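Local coordinates for protein putative glycosyltransferase (GalT1) (Streptococcus parasanguinis, PDB 4PHR) that binds UDP and manganese through its GT-D-fold domain, one part of a longer protein that probably acts as a glycosyltransferase, at residues Val31-Asp36 with Thr208-Val213; Thr117-Pro122 with Ile224-Ile229; Lys71-Leu76 with Ala111-Ser116. All blocks are in the same frame, centred on the assembly; numbering follows the deposited sequence.

Interaction 1: residues Val31-Asp36 with Thr208-Val213. With UDP (uridine-5'-diphosphate), chain B.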
loop_
_atom_site.group_PDB
_atom_site.type_symbol
_atom_site.label_atom_id
_atom_site.label_comp_id
_atom_site.label_asym_id
_atom_site.label_seq_id
_atom_site.Cartn_x
_atom_site.Cartn_y
_atom_site.Cartn_z
ATOM N N VAL A 31 -9.040 -3.393 0.671
ATOM C CA VAL A 31 -8.250 -2.902 -0.442
ATOM C C VAL A 31 -6.926 -3.637 -0.476
ATOM O O VAL A 31 -6.217 -3.684 0.528
ATOM C CB VAL A 31 -7.944 -1.391 -0.317
ATOM C CG1 VAL A 31 -7.151 -0.914 -1.542
ATOM C CG2 VAL A 31 -9.225 -0.595 -0.170
ATOM N N VAL A 32 -6.599 -4.209 -1.635
ATOM C CA VAL A 32 -5.280 -4.791 -1.855
ATOM C C VAL A 32 -4.644 -4.069 -3.042
ATOM O O VAL A 32 -5.295 -3.851 -4.070
ATOM C CB VAL A 32 -5.370 -6.322 -2.088
ATOM C CG1 VAL A 32 -6.222 -6.655 -3.302
ATOM C CG2 VAL A 32 -3.997 -6.925 -2.224
ATOM N N ARG A 33 -3.379 -3.682 -2.898
ATOM C CA ARG A 33 -2.699 -2.911 -3.945
ATOM C C ARG A 33 -1.530 -3.700 -4.539
ATOM O O ARG A 33 -0.706 -4.247 -3.814
ATOM C CB ARG A 33 -2.203 -1.562 -3.407
ATOM C CG ARG A 33 -3.276 -0.664 -2.749
ATOM C CD ARG A 33 -2.650 0.603 -2.084
ATOM N NE ARG A 33 -1.607 0.145 -1.181
ATOM C CZ ARG A 33 -0.310 0.049 -1.458
ATOM N NH1 ARG A 33 0.206 0.558 -2.581
ATOM N NH2 ARG A 33 0.486 -0.530 -0.574
ATOM N N PHE A 34 -1.467 -3.786 -5.860
ATOM C CA PHE A 34 -0.324 -4.414 -6.510
ATOM C C PHE A 34 0.583 -3.323 -7.046
ATOM O O PHE A 34 0.156 -2.493 -7.843
ATOM C CB PHE A 34 -0.773 -5.366 -7.626
ATOM C CG PHE A 34 -1.359 -6.639 -7.106
ATOM C CD1 PHE A 34 -2.659 -6.673 -6.627
ATOM C CD2 PHE A 34 -0.591 -7.791 -7.050
ATOM C CE1 PHE A 34 -3.184 -7.850 -6.118
ATOM C CE2 PHE A 34 -1.110 -8.960 -6.554
ATOM C CZ PHE A 34 -2.405 -8.991 -6.082
ATOM N N GLY A 35 1.835 -3.324 -6.592
ATOM C CA GLY A 35 2.828 -2.386 -7.075
ATOM C C GLY A 35 3.902 -3.105 -7.860
ATOM O O GLY A 35 3.802 -4.311 -8.129
ATOM N N ASP A 36 4.945 -2.372 -8.225
ATOM C CA ASP A 36 6.009 -2.955 -9.030
ATOM C C ASP A 36 6.674 -4.148 -8.344
ATOM O O ASP A 36 6.989 -5.138 -8.991
ATOM C CB ASP A 36 7.045 -1.895 -9.416
ATOM C CG ASP A 36 7.710 -1.276 -8.219
ATOM O OD1 ASP A 36 8.951 -1.407 -8.087
ATOM O OD2 ASP A 36 6.977 -0.673 -7.409
ATOM N N THR A 208 3.501 -8.981 1.913
ATOM C CA THR A 208 2.786 -9.737 2.927
ATOM C C THR A 208 1.424 -9.102 3.220
ATOM O O THR A 208 0.449 -9.803 3.512
ATOM C CB THR A 208 3.627 -9.879 4.205
ATOM O OG1 THR A 208 4.864 -10.523 3.874
ATOM C CG2 THR A 208 2.895 -10.709 5.255
ATOM N N ALA A 209 1.362 -7.775 3.135
ATOM C CA ALA A 209 0.112 -7.046 3.367
ATOM C C ALA A 209 -1.010 -7.532 2.450
ATOM O O ALA A 209 -2.165 -7.592 2.857
ATOM C CB ALA A 209 0.319 -5.542 3.186
ATOM N N LYS A 210 -0.678 -7.876 1.211
ATOM C CA LYS A 210 -1.716 -8.242 0.250
ATOM C C LYS A 210 -2.355 -9.576 0.630
ATOM O O LYS A 210 -3.578 -9.755 0.530
ATOM C CB LYS A 210 -1.161 -8.278 -1.171
ATOM C CG LYS A 210 -0.713 -6.896 -1.696
ATOM C CD LYS A 210 0.703 -6.570 -1.258
ATOM C CE LYS A 210 1.248 -5.261 -1.839
ATOM N NZ LYS A 210 0.941 -4.030 -1.053
ATOM N N VAL A 211 -1.527 -10.516 1.067
ATOM C CA VAL A 211 -2.025 -11.824 1.468
ATOM C C VAL A 211 -2.862 -11.674 2.736
ATOM O O VAL A 211 -3.938 -12.265 2.860
ATOM C CB VAL A 211 -0.876 -12.825 1.696
ATOM C CG1 VAL A 211 -1.433 -14.217 2.030
ATOM C CG2 VAL A 211 0.009 -12.896 0.456
ATOM N N LEU A 212 -2.372 -10.863 3.668
ATOM C CA LEU A 212 -3.095 -10.618 4.909
ATOM C C LEU A 212 -4.472 -10.025 4.622
ATOM O O LEU A 212 -5.484 -10.501 5.145
ATOM C CB LEU A 212 -2.293 -9.678 5.816
ATOM C CG LEU A 212 -2.842 -9.469 7.231
ATOM C CD1 LEU A 212 -2.928 -10.803 7.958
ATOM C CD2 LEU A 212 -1.983 -8.481 8.014
ATOM N N VAL A 213 -4.526 -8.990 3.787
ATOM C CA VAL A 213 -5.811 -8.366 3.465
ATOM C C VAL A 213 -6.765 -9.371 2.804
ATOM O O VAL A 213 -7.943 -9.448 3.148
ATOM C CB VAL A 213 -5.623 -7.100 2.589
ATOM C CG1 VAL A 213 -6.956 -6.645 1.997
ATOM C CG2 VAL A 213 -4.980 -5.978 3.416
HETATM N N1 UDP B . 7.232 -3.494 5.211
HETATM C C2 UDP B . 7.468 -4.160 6.389
HETATM N N3 UDP B . 7.889 -5.468 6.363
HETATM C C4 UDP B . 8.070 -6.121 5.168
HETATM C C5 UDP B . 7.828 -5.451 3.969
HETATM C C6 UDP B . 7.547 -4.090 4.024
HETATM O O2 UDP B . 7.332 -3.587 7.470
HETATM O O4 UDP B . 8.422 -7.305 5.198
HETATM C "C1'" UDP B . 6.704 -2.122 5.269
HETATM C "C2'" UDP B . 7.612 -0.959 4.971
HETATM O "O2'" UDP B . 8.391 -0.633 6.103
HETATM C "C3'" UDP B . 6.596 0.113 4.647
HETATM C "C4'" UDP B . 5.486 -0.667 3.963
HETATM O "O4'" UDP B . 5.712 -2.046 4.265
HETATM O "O3'" UDP B . 6.085 0.671 5.837
HETATM C "C5'" UDP B . 5.473 -0.440 2.456
HETATM O "O5'" UDP B . 4.463 -1.261 1.883
HETATM P PA UDP B . 4.193 -1.305 0.297
HETATM O O1A UDP B . 5.364 -1.889 -0.387
HETATM O O2A UDP B . 2.905 -2.018 0.121
HETATM O O3A UDP B . 4.093 0.273 -0.056
HETATM P PB UDP B . 3.685 1.085 -1.409
HETATM O O1B UDP B . 4.968 1.611 -1.961
HETATM O O2B UDP B . 2.810 2.170 -0.906
HETATM O O3B UDP B . 3.012 0.144 -2.360
#

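Interaction 2: residues Thr117-Pro122 with Ile224-Ile229. With UDP (uridine-5'-diphosphate), chain B.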
loop_
_atom_site.group_PDB
_atom_site.type_symbol
_atom_site.label_atom_id
_atom_site.label_comp_id
_atom_site.label_asym_id
_atom_site.label_seq_id
_atom_site.Cartn_x
_atom_site.Cartn_y
_atom_site.Cartn_z
ATOM N N THR A 117 -3.382 1.730 -7.044
ATOM C CA THR A 117 -2.310 1.418 -6.109
ATOM C C THR A 117 -1.758 2.694 -5.481
ATOM O O THR A 117 -1.174 2.665 -4.385
ATOM C CB THR A 117 -1.240 0.607 -6.844
ATOM O OG1 THR A 117 -1.791 -0.681 -7.090
ATOM C CG2 THR A 117 0.081 0.463 -6.066
ATOM N N PHE A 118 -1.958 3.825 -6.155
ATOM C CA PHE A 118 -1.454 5.102 -5.657
ATOM C C PHE A 118 -2.339 5.760 -4.592
ATOM O O PHE A 118 -2.099 6.905 -4.213
ATOM C CB PHE A 118 -1.155 6.072 -6.809
ATOM C CG PHE A 118 -0.161 5.547 -7.809
ATOM C CD1 PHE A 118 0.739 4.542 -7.472
ATOM C CD2 PHE A 118 -0.125 6.067 -9.097
ATOM C CE1 PHE A 118 1.652 4.065 -8.403
ATOM C CE2 PHE A 118 0.787 5.599 -10.033
ATOM C CZ PHE A 118 1.684 4.604 -9.684
ATOM N N ILE A 119 -3.348 5.061 -4.076
ATOM C CA ILE A 119 -4.031 5.610 -2.901
ATOM C C ILE A 119 -3.052 5.785 -1.732
ATOM O O ILE A 119 -3.290 6.602 -0.840
ATOM C CB ILE A 119 -5.285 4.808 -2.446
ATOM C CG1 ILE A 119 -4.936 3.376 -2.060
ATOM C CG2 ILE A 119 -6.381 4.843 -3.503
ATOM C CD1 ILE A 119 -6.021 2.704 -1.243
ATOM N N SER A 120 -1.941 5.043 -1.749
ATOM C CA SER A 120 -0.918 5.186 -0.710
ATOM C C SER A 120 0.149 6.202 -1.115
ATOM O O SER A 120 1.031 6.518 -0.324
ATOM C CB SER A 120 -0.243 3.842 -0.411
ATOM O OG SER A 120 0.450 3.384 -1.563
ATOM N N ARG A 121 0.056 6.708 -2.349
ATOM C CA ARG A 121 1.119 7.524 -2.951
ATOM C C ARG A 121 0.548 8.809 -3.576
ATOM O O ARG A 121 0.622 9.013 -4.787
ATOM C CB ARG A 121 1.863 6.706 -4.018
ATOM C CG ARG A 121 2.281 5.288 -3.604
ATOM C CD ARG A 121 3.221 5.281 -2.407
ATOM N NE ARG A 121 4.359 6.162 -2.632
ATOM C CZ ARG A 121 5.622 5.763 -2.700
ATOM N NH1 ARG A 121 5.936 4.484 -2.535
ATOM N NH2 ARG A 121 6.573 6.663 -2.912
ATOM N N PRO A 122 -0.027 9.686 -2.747
ATOM C CA PRO A 122 -0.844 10.780 -3.284
ATOM C C PRO A 122 -0.105 12.101 -3.475
ATOM O O PRO A 122 -0.776 13.121 -3.611
ATOM C CB PRO A 122 -1.917 10.970 -2.196
ATOM C CG PRO A 122 -1.621 9.923 -1.115
ATOM C CD PRO A 122 -0.190 9.566 -1.293
ATOM N N ILE A 224 -7.416 -2.605 4.943
ATOM C CA ILE A 224 -6.958 -1.696 3.903
ATOM C C ILE A 224 -5.437 -1.657 3.835
ATOM O O ILE A 224 -4.765 -1.277 4.788
ATOM C CB ILE A 224 -7.507 -0.266 4.129
ATOM C CG1 ILE A 224 -9.038 -0.292 4.261
ATOM C CG2 ILE A 224 -7.081 0.674 3.008
ATOM C CD1 ILE A 224 -9.643 1.076 4.525
ATOM N N ASP A 225 -4.910 -2.052 2.691
ATOM C CA ASP A 225 -3.474 -2.039 2.420
ATOM C C ASP A 225 -3.053 -0.596 2.120
ATOM O O ASP A 225 -3.393 -0.064 1.057
ATOM C CB ASP A 225 -3.261 -2.940 1.196
ATOM C CG ASP A 225 -1.870 -2.868 0.619
ATOM O OD1 ASP A 225 -0.971 -2.240 1.223
ATOM O OD2 ASP A 225 -1.677 -3.493 -0.454
ATOM N N LEU A 226 -2.341 0.041 3.056
ATOM C CA LEU A 226 -1.958 1.450 2.904
ATOM C C LEU A 226 -0.465 1.712 2.686
ATOM O O LEU A 226 -0.059 2.865 2.544
ATOM C CB LEU A 226 -2.446 2.285 4.092
ATOM C CG LEU A 226 -3.955 2.557 4.176
ATOM C CD1 LEU A 226 -4.287 3.368 5.425
ATOM C CD2 LEU A 226 -4.435 3.262 2.913
ATOM N N GLY A 227 0.350 0.660 2.683
ATOM C CA GLY A 227 1.735 0.765 2.252
ATOM C C GLY A 227 2.502 1.954 2.803
ATOM O O GLY A 227 2.617 2.119 4.016
ATOM N N HIS A 228 3.022 2.781 1.897
ATOM C CA HIS A 228 3.921 3.896 2.235
ATOM C C HIS A 228 3.215 5.226 2.527
ATOM O O HIS A 228 3.820 6.304 2.404
ATOM C CB HIS A 228 4.964 4.076 1.126
ATOM C CG HIS A 228 6.147 3.166 1.257
ATOM N ND1 HIS A 228 6.564 2.332 0.243
ATOM C CD2 HIS A 228 7.017 2.982 2.278
ATOM C CE1 HIS A 228 7.644 1.675 0.631
ATOM N NE2 HIS A 228 7.942 2.053 1.862
ATOM N N ILE A 229 1.944 5.170 2.914
ATOM C CA ILE A 229 1.183 6.400 3.135
ATOM C C ILE A 229 1.894 7.366 4.096
ATOM O O ILE A 229 1.855 8.583 3.910
ATOM C CB ILE A 229 -0.272 6.120 3.626
ATOM C CG1 ILE A 229 -1.082 7.414 3.630
ATOM C CG2 ILE A 229 -0.279 5.437 4.991
ATOM C CD1 ILE A 229 -1.204 8.032 2.254
HETATM N N1 UDP B . 7.232 -3.494 5.211
HETATM C C2 UDP B . 7.468 -4.160 6.389
HETATM N N3 UDP B . 7.889 -5.468 6.363
HETATM C C4 UDP B . 8.070 -6.121 5.168
HETATM C C5 UDP B . 7.828 -5.451 3.969
HETATM C C6 UDP B . 7.547 -4.090 4.024
HETATM O O2 UDP B . 7.332 -3.587 7.470
HETATM O O4 UDP B . 8.422 -7.305 5.198
HETATM C "C1'" UDP B . 6.704 -2.122 5.269
HETATM C "C2'" UDP B . 7.612 -0.959 4.971
HETATM O "O2'" UDP B . 8.391 -0.633 6.103
HETATM C "C3'" UDP B . 6.596 0.113 4.647
HETATM C "C4'" UDP B . 5.486 -0.667 3.963
HETATM O "O4'" UDP B . 5.712 -2.046 4.265
HETATM O "O3'" UDP B . 6.085 0.671 5.837
HETATM C "C5'" UDP B . 5.473 -0.440 2.456
HETATM O "O5'" UDP B . 4.463 -1.261 1.883
HETATM P PA UDP B . 4.193 -1.305 0.297
HETATM O O1A UDP B . 5.364 -1.889 -0.387
HETATM O O2A UDP B . 2.905 -2.018 0.121
HETATM O O3A UDP B . 4.093 0.273 -0.056
HETATM P PB UDP B . 3.685 1.085 -1.409
HETATM O O1B UDP B . 4.968 1.611 -1.961
HETATM O O2B UDP B . 2.810 2.170 -0.906
HETATM O O3B UDP B . 3.012 0.144 -2.360
#

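Interaction 3: residues Lys71-Leu76 with Ala111-Ser116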
loop_
_atom_site.group_PDB
_atom_site.type_symbol
_atom_site.label_atom_id
_atom_site.label_comp_id
_atom_site.label_asym_id
_atom_site.label_seq_id
_atom_site.Cartn_x
_atom_site.Cartn_y
_atom_site.Cartn_z
ATOM N N LYS A 71 -16.852 -6.075 -1.481
ATOM C CA LYS A 71 -16.017 -6.559 -0.376
ATOM C C LYS A 71 -14.542 -6.198 -0.504
ATOM O O LYS A 71 -13.852 -6.045 0.506
ATOM C CB LYS A 71 -16.120 -8.077 -0.236
ATOM C CG LYS A 71 -17.504 -8.597 0.111
ATOM C CD LYS A 71 -17.400 -9.958 0.785
ATOM C CE LYS A 71 -18.741 -10.673 0.832
ATOM N NZ LYS A 71 -19.148 -11.177 -0.512
ATOM N N LEU A 72 -14.059 -6.080 -1.737
ATOM C CA LEU A 72 -12.630 -5.918 -1.976
ATOM C C LEU A 72 -12.367 -5.173 -3.270
ATOM O O LEU A 72 -12.917 -5.509 -4.319
ATOM C CB LEU A 72 -11.950 -7.285 -2.039
ATOM C CG LEU A 72 -10.461 -7.286 -2.389
ATOM C CD1 LEU A 72 -9.667 -6.720 -1.235
ATOM C CD2 LEU A 72 -9.996 -8.696 -2.722
ATOM N N LEU A 73 -11.518 -4.158 -3.191
ATOM C CA LEU A 73 -11.033 -3.449 -4.361
ATOM C C LEU A 73 -9.600 -3.900 -4.619
ATOM O O LEU A 73 -8.733 -3.778 -3.743
ATOM C CB LEU A 73 -11.070 -1.940 -4.116
ATOM C CG LEU A 73 -10.669 -1.018 -5.270
ATOM C CD1 LEU A 73 -11.580 -1.224 -6.475
ATOM C CD2 LEU A 73 -10.686 0.439 -4.818
ATOM N N VAL A 74 -9.362 -4.438 -5.812
ATOM C CA VAL A 74 -8.027 -4.847 -6.233
ATOM C C VAL A 74 -7.432 -3.718 -7.066
ATOM O O VAL A 74 -8.070 -3.250 -8.008
ATOM C CB VAL A 74 -8.076 -6.154 -7.054
ATOM C CG1 VAL A 74 -6.680 -6.532 -7.546
ATOM C CG2 VAL A 74 -8.684 -7.289 -6.224
ATOM N N CYS A 75 -6.217 -3.285 -6.719
ATOM C CA CYS A 75 -5.645 -2.067 -7.300
ATOM C C CYS A 75 -4.391 -2.334 -8.120
ATOM O O CYS A 75 -3.619 -3.239 -7.801
ATOM C CB CYS A 75 -5.296 -1.061 -6.196
ATOM S SG CYS A 75 -6.680 -0.605 -5.149
ATOM N N LEU A 76 -4.192 -1.517 -9.158
ATOM C CA LEU A 76 -2.983 -1.537 -9.981
ATOM C C LEU A 76 -2.383 -0.138 -10.046
ATOM O O LEU A 76 -3.058 0.847 -9.753
ATOM C CB LEU A 76 -3.336 -1.948 -11.407
ATOM C CG LEU A 76 -3.279 -3.431 -11.761
ATOM C CD1 LEU A 76 -3.677 -4.332 -10.631
ATOM C CD2 LEU A 76 -4.109 -3.696 -13.027
ATOM N N ALA A 111 -9.827 -7.598 -15.684
ATOM C CA ALA A 111 -11.028 -7.173 -14.968
ATOM C C ALA A 111 -11.601 -5.898 -15.585
ATOM O O ALA A 111 -10.876 -5.136 -16.225
ATOM C CB ALA A 111 -10.722 -6.963 -13.488
ATOM N N PRO A 112 -12.908 -5.658 -15.397
ATOM C CA PRO A 112 -13.545 -4.450 -15.938
ATOM C C PRO A 112 -12.944 -3.152 -15.393
ATOM O O PRO A 112 -12.908 -2.151 -16.102
ATOM C CB PRO A 112 -15.015 -4.597 -15.514
ATOM C CG PRO A 112 -15.016 -5.635 -14.432
ATOM C CD PRO A 112 -13.882 -6.556 -14.752
ATOM N N PHE A 113 -12.480 -3.175 -14.148
ATOM C CA PHE A 113 -11.827 -2.012 -13.556
ATOM C C PHE A 113 -10.952 -2.435 -12.392
ATOM O O PHE A 113 -11.146 -3.506 -11.816
ATOM C CB PHE A 113 -12.858 -0.992 -13.067
ATOM C CG PHE A 113 -13.667 -1.466 -11.894
ATOM C CD1 PHE A 113 -14.858 -2.152 -12.087
ATOM C CD2 PHE A 113 -13.240 -1.226 -10.595
ATOM C CE1 PHE A 113 -15.602 -2.591 -11.006
ATOM C CE2 PHE A 113 -13.983 -1.661 -9.513
ATOM C CZ PHE A 113 -15.164 -2.347 -9.717
ATOM N N TYR A 114 -9.990 -1.580 -12.059
ATOM C CA TYR A 114 -9.145 -1.755 -10.883
ATOM C C TYR A 114 -9.148 -0.468 -10.092
ATOM O O TYR A 114 -9.400 0.593 -10.653
ATOM C CB TYR A 114 -7.707 -2.086 -11.306
ATOM C CG TYR A 114 -7.594 -3.432 -11.987
ATOM C CD1 TYR A 114 -7.731 -3.548 -13.364
ATOM C CD2 TYR A 114 -7.373 -4.589 -11.245
ATOM C CE1 TYR A 114 -7.640 -4.784 -13.990
ATOM C CE2 TYR A 114 -7.272 -5.822 -11.856
ATOM C CZ TYR A 114 -7.413 -5.916 -13.231
ATOM O OH TYR A 114 -7.322 -7.136 -13.856
ATOM N N GLY A 115 -8.875 -0.553 -8.792
ATOM C CA GLY A 115 -8.606 0.637 -8.010
ATOM C C GLY A 115 -7.177 1.094 -8.250
ATOM O O GLY A 115 -6.425 0.430 -8.964
ATOM N N SER A 116 -6.795 2.216 -7.643
ATOM C CA SER A 116 -5.446 2.746 -7.794
ATOM C C SER A 116 -4.496 2.346 -6.672
ATOM O O SER A 116 -4.742 2.628 -5.503
ATOM C CB SER A 116 -5.479 4.271 -7.851
ATOM O OG SER A 116 -4.160 4.785 -7.958
#

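Interaction 1: residues Val31-Asp36 with Thr208-Val213
The side chain of K210 lies along strand 31-33 and ends beside the R33 guanidinium, so that two positive groups converge on the diphosphate of UDP. Leaving helix 208-213, K210 bends at chi2 (85°), which lays its methylenes obliquely across V32. There CG2 of V32, the branch anti to the backbone N, presses on K210 CB at 3.3 Å, closer than usual van der Waals contact. Farther out K210 CE passes R33 O at 3.0 Å, and a second bend at chi4 turns K210 NZ to UDP O2A, hydrogen-bonded at 3.0 Å. R33, bent at chi3 (-53°), turns the edge of its guanidinium to the diphosphate: R33 NH1 bonds UDP O3B of the terminal phosphate at 2.8 Å, while R33 NH2 reaches the same oxygen at 3.2 Å and bonds alpha-phosphate O2A weakly. Only 3.6 Å separates R33 NH2 from K210 NZ, a repulsion presumably offset by the phosphates and by D225, which forms a salt bridge with each. One turn after K210, V213 sets CG1 against V31 O at 3.4 Å. Segment 208-213 runs roughly antiparallel (153°) to strand 31-33, which hydrogen-bonds to strands 72-76 and 223-225, while L60 of helix 54-64 touches K210.

Interaction 2: residues Thr117-Pro122 with Ile224-Ile229
The carbonyl oxygens of I119 and S120 are buried where the two segments meet, yet neither has a hydrogen-bonding partner in the model. S120 O receives only a CA-H...O contact from I229 CA, at 3.5 Å, and the CD1 methyl of I229 lies beside both oxygens. S120 CB also packs tightly on L226 O, 3.1 Å away. That same L226 O accepts the amide of I229 and closes a type II' turn, in which G227 fits doubly: phi is positive (46°), and a side chain would run into UDP O2B. Besides this packing, polar links between the loops run through UDP, one loop following strand 115-116, the other strand 223-225, at the ends of parallel strands of the GT-D fold; H228 N-caps helix 229-238. S120 OG bonds UDP O2B at 2.7 Å, and the H228 amide N grips the same oxygen at 2.9 Å on a nearly straight line (165°). O1B is likewise shared: H228 ND1 approaches it at 2.8 Å in the imidazole plane, R121 NH1 at 3.1 Å from the guanidinium edge. These two side chains lie side by side with planes 79° apart, and C5' of UDP sits over the imidazole face. R121 is also salt-bridged to E232 and E253, while H228 NE2 bonds to H250. P122 CG meets I229 CD1 at 3.9 Å, both backed by F136 of helix 132-140.

Interaction 3: residues Lys71-Leu76 with Ala111-Ser116
G115 O is gripped twice by the neighbouring strand, by one hydrogen bond from L76 N at 3.0 Å and by a CA-H...O contact from C75 CA at 3.1 Å. The L76 amide stands above the carbonyl plane, 31° out of it. From the same edge G115 donates its own N-H to V74 O at 2.9 Å, so one glycine bonds to the residues before and after C75, the pattern of a parallel bridge. Its CA comes within 4.1 Å of C75 CA, with the L73 methyls and C75 SG packed on the glycine backbone. Next to this bridge Y114 offers a ring face to L76: CD2 of L76 sits almost over its centre, 3.6 Å from the centroid and 9° off the normal, a CH-pi contact. V74 O lies at the edge of the same ring. The phenol is held at its far end too, as A111 N donates to Y114 OH at 3.1 Å, which should restrain the ring's position. F113 contributes more modestly, its CE2 edge meeting L73 CD1 at 3.9 Å. The touching parts run 73° apart and pairing is brief: C75 with G115, then L76 with S116, whose side chains diverge. S116 OG bonds the amide of F118. Strands 72-76 and 115-116, joined through helices 88-100 and 102-108, form a beta-alpha-beta crossover at the outer side of the parallel sheet of the GT-D fold.

All three contacts are buried, but interactions 1 and 2 lie near the centre of the chain on UDP, whereas interaction 3 is farther out and does not touch the nucleotide. Interactions 1 and 3 share a parallel sheet: backbone bonds of V32 and F34 to C75 join their strands. Interaction 2 continues directly from interaction 3, with T117 N bonded to L76 O, and meets interaction 1 where T117 OG1 probably bonds F34 O and where R33 NH2 packs on G227 CA. The chemistry follows position. At the pocket, charged and polar groups gather on phosphate oxygens and are balanced by carboxylates; in the outer strand pair, main-chain bonds and aliphatic-aromatic packing do the work.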